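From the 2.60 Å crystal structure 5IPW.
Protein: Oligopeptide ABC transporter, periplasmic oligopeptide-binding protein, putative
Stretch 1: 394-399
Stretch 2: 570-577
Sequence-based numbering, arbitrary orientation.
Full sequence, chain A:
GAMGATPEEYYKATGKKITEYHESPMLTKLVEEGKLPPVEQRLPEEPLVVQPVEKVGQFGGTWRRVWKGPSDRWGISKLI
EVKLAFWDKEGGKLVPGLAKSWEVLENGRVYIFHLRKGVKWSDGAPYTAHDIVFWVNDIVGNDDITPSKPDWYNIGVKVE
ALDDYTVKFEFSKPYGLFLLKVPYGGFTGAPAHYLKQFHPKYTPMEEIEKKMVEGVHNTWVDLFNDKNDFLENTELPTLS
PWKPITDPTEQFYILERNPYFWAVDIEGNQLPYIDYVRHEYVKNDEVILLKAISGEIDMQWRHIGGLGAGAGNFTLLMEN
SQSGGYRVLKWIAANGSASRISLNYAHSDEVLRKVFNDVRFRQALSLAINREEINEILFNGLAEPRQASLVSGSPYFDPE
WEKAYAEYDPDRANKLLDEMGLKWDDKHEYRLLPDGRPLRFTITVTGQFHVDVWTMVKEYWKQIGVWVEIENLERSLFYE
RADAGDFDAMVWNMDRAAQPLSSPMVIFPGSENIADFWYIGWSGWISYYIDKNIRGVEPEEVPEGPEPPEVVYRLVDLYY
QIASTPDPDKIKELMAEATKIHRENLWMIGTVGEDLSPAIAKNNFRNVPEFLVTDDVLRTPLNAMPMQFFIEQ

Stretch 1 (394-399) SPYFDP
Stretch 2 570-577: KIKELMAE

Residues 394-399 form an irregular segment that packs against one helix, 570-577, which extends beyond this window in both directions. Ser 394 is extended (phi/psi -140/145) and leads into a type I turn from Ser 394 to Phe 397, with Pro 395 at -47/-47 and Tyr 396 at -101/15. The turn is closed by Phe 397 N donating to Ser 394 O at 2.9 Å. Proline suits the second position of such a turn because its ring already holds phi near the required value. The chain then straightens through Phe 397 (-38/136) and Asp 398 (-120/110). Asp 398, chi1 t, is the N-cap of the helix that follows, its carboxylate accepting from a backbone N just past the stretch.

The helix keeps phi between -70 and -56 and psi between -54 and -31. Its i to i+4 bonds include Met 575 N to Ile 571 O at 2.7 Å and Ala 576 N to Lys 572 O at 3.1 Å; Glu 577 N to Glu 573 O, at 3.4 Å, is weak. The register is set by Tyr 396 and Lys 572, whose CA atoms lie 5.9 Å apart. The contact buries 292 Å² in total.

Tyr 396 contributes the largest share. With chi1 at -38° (m) and chi2 at -65°, its ring lies along the helix, where a broad, flat side chain can touch successive turns. Met 575, m at all three chi angles, covers one face: its CG is 3.8 Å from the Tyr 396 ring centroid, 15° off the normal, a CH-pi contact. Its flexible thioether places SD 4.8 Å from the same centroid, obliquely. One turn earlier, Ile 571 (m, p) sets its CG2 3.4 Å from Tyr 396 CE1, also oblique to the ring; a beta-branched residue offers this methyl close to the backbone. Tyr 396 CD1 approaches Lys 572 CA to 3.9 Å.

Lys 572 (t, t, m, t) starts sideways, but its long chain brings the ammonium back to the turn, where NZ donates to Pro 395 O at 2.9 Å. Its methylenes run beside the tyrosine, CE lying 4.1 Å from Tyr 396 CD1.

Two waters complete the contact. One donates to Lys 572 O at 2.9 Å and weakly to Tyr 396 O at 3.4 Å. The other donates to Asp 398 OD2 at 2.8 Å and to Ala 576 O at 2.7 Å, linking two acceptors that could not bond directly. The small side chain of Ala 576 stays back, its CB 6.3 Å from Asp 398 OD2.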

# COMPACT_ATOMS: atom_id res chain seq x y z
N SER A 394 7.16 9.56 -1.60
CA SER A 394 6.48 8.68 -2.53
C SER A 394 6.99 8.95 -3.94
O SER A 394 7.27 10.09 -4.28
CB SER A 394 4.97 8.89 -2.46
OG SER A 394 4.58 10.10 -3.09
N PRO A 395 7.09 7.90 -4.76
CA PRO A 395 7.83 7.98 -6.02
C PRO A 395 7.51 9.21 -6.86
O PRO A 395 8.43 9.89 -7.32
CB PRO A 395 7.40 6.72 -6.78
CG PRO A 395 6.22 6.18 -6.05
CD PRO A 395 6.39 6.61 -4.63
N TYR A 396 6.23 9.49 -7.03
CA TYR A 396 5.78 10.54 -7.95
C TYR A 396 5.40 11.83 -7.23
O TYR A 396 4.77 12.71 -7.83
CB TYR A 396 4.59 10.02 -8.76
CG TYR A 396 4.75 8.56 -9.13
CD1 TYR A 396 5.77 8.16 -9.98
CD2 TYR A 396 3.89 7.60 -8.62
CE1 TYR A 396 5.92 6.82 -10.32
CE2 TYR A 396 4.03 6.26 -8.95
CZ TYR A 396 5.05 5.88 -9.80
OH TYR A 396 5.20 4.56 -10.14
N PHE A 397 5.80 11.95 -5.96
CA PHE A 397 5.53 13.13 -5.13
C PHE A 397 5.62 14.44 -5.89
O PHE A 397 6.56 14.66 -6.66
CB PHE A 397 6.51 13.19 -3.96
CG PHE A 397 6.37 14.41 -3.11
CD1 PHE A 397 5.43 14.45 -2.10
CD2 PHE A 397 7.18 15.52 -3.31
CE1 PHE A 397 5.29 15.57 -1.30
CE2 PHE A 397 7.05 16.64 -2.51
CZ PHE A 397 6.10 16.67 -1.50
N ASP A 398 4.66 15.33 -5.65
CA ASP A 398 4.63 16.63 -6.31
C ASP A 398 4.69 17.74 -5.27
O ASP A 398 3.73 17.96 -4.53
CB ASP A 398 3.39 16.77 -7.19
CG ASP A 398 3.51 17.91 -8.18
OD1 ASP A 398 4.07 18.97 -7.80
OD2 ASP A 398 3.07 17.77 -9.33
N PRO A 399 5.83 18.46 -5.23
CA PRO A 399 6.03 19.52 -4.23
C PRO A 399 5.20 20.77 -4.55
O PRO A 399 4.64 21.39 -3.64
CB PRO A 399 7.53 19.82 -4.33
CG PRO A 399 7.90 19.45 -5.73
CD PRO A 399 6.96 18.37 -6.18
N LYS A 570 9.72 6.52 -17.65
CA LYS A 570 8.59 7.07 -18.39
C LYS A 570 7.37 7.24 -17.47
O LYS A 570 6.65 8.23 -17.57
CB LYS A 570 8.22 6.19 -19.60
CG LYS A 570 8.19 6.91 -20.94
CD LYS A 570 7.26 8.12 -20.97
CE LYS A 570 7.56 9.04 -22.15
NZ LYS A 570 7.12 10.44 -21.90
N ILE A 571 7.17 6.29 -16.57
CA ILE A 571 6.07 6.38 -15.61
C ILE A 571 6.21 7.67 -14.81
O ILE A 571 5.27 8.47 -14.76
CB ILE A 571 6.03 5.16 -14.66
CG1 ILE A 571 5.31 3.98 -15.31
CG2 ILE A 571 5.30 5.48 -13.36
CD1 ILE A 571 6.09 3.28 -16.40
N LYS A 572 7.38 7.89 -14.21
CA LYS A 572 7.62 9.06 -13.35
C LYS A 572 7.40 10.37 -14.11
O LYS A 572 6.89 11.35 -13.55
CB LYS A 572 9.03 9.02 -12.75
CG LYS A 572 9.29 10.08 -11.69
CD LYS A 572 10.36 9.68 -10.68
CE LYS A 572 9.89 8.56 -9.76
NZ LYS A 572 10.68 8.46 -8.50
N GLU A 573 7.78 10.39 -15.38
CA GLU A 573 7.54 11.54 -16.25
C GLU A 573 6.06 11.70 -16.58
O GLU A 573 5.56 12.82 -16.64
CB GLU A 573 8.35 11.41 -17.55
CG GLU A 573 9.86 11.51 -17.37
CD GLU A 573 10.64 11.07 -18.59
OE1 GLU A 573 10.03 10.86 -19.66
OE2 GLU A 573 11.87 10.92 -18.48
N LEU A 574 5.36 10.58 -16.80
CA LEU A 574 3.92 10.60 -17.08
C LEU A 574 3.09 10.99 -15.85
O LEU A 574 2.10 11.72 -15.97
CB LEU A 574 3.46 9.25 -17.63
CG LEU A 574 3.93 8.93 -19.05
CD1 LEU A 574 3.74 7.45 -19.37
CD2 LEU A 574 3.22 9.78 -20.10
N MET A 575 3.49 10.52 -14.67
CA MET A 575 2.83 10.91 -13.43
C MET A 575 3.06 12.38 -13.11
O MET A 575 2.21 13.01 -12.49
CB MET A 575 3.33 10.06 -12.26
CG MET A 575 2.82 8.62 -12.27
SD MET A 575 1.03 8.47 -12.08
CE MET A 575 0.76 9.19 -10.45
N ALA A 576 4.20 12.90 -13.53
CA ALA A 576 4.49 14.33 -13.41
C ALA A 576 3.41 15.16 -14.09
O ALA A 576 2.89 16.11 -13.51
CB ALA A 576 5.86 14.65 -14.00
N GLU A 577 3.05 14.77 -15.31
CA GLU A 577 2.03 15.48 -16.10
C GLU A 577 0.66 15.43 -15.42
O GLU A 577 -0.06 16.42 -15.37
CB GLU A 577 1.90 14.87 -17.49
CG GLU A 577 3.22 14.64 -18.21
CD GLU A 577 3.05 14.64 -19.71
OE1 GLU A 577 2.58 15.66 -20.25
OE2 GLU A 577 3.39 13.62 -20.35
O HOH W 1 6.27 11.90 -10.80
O HOH W 2 4.14 17.99 -11.95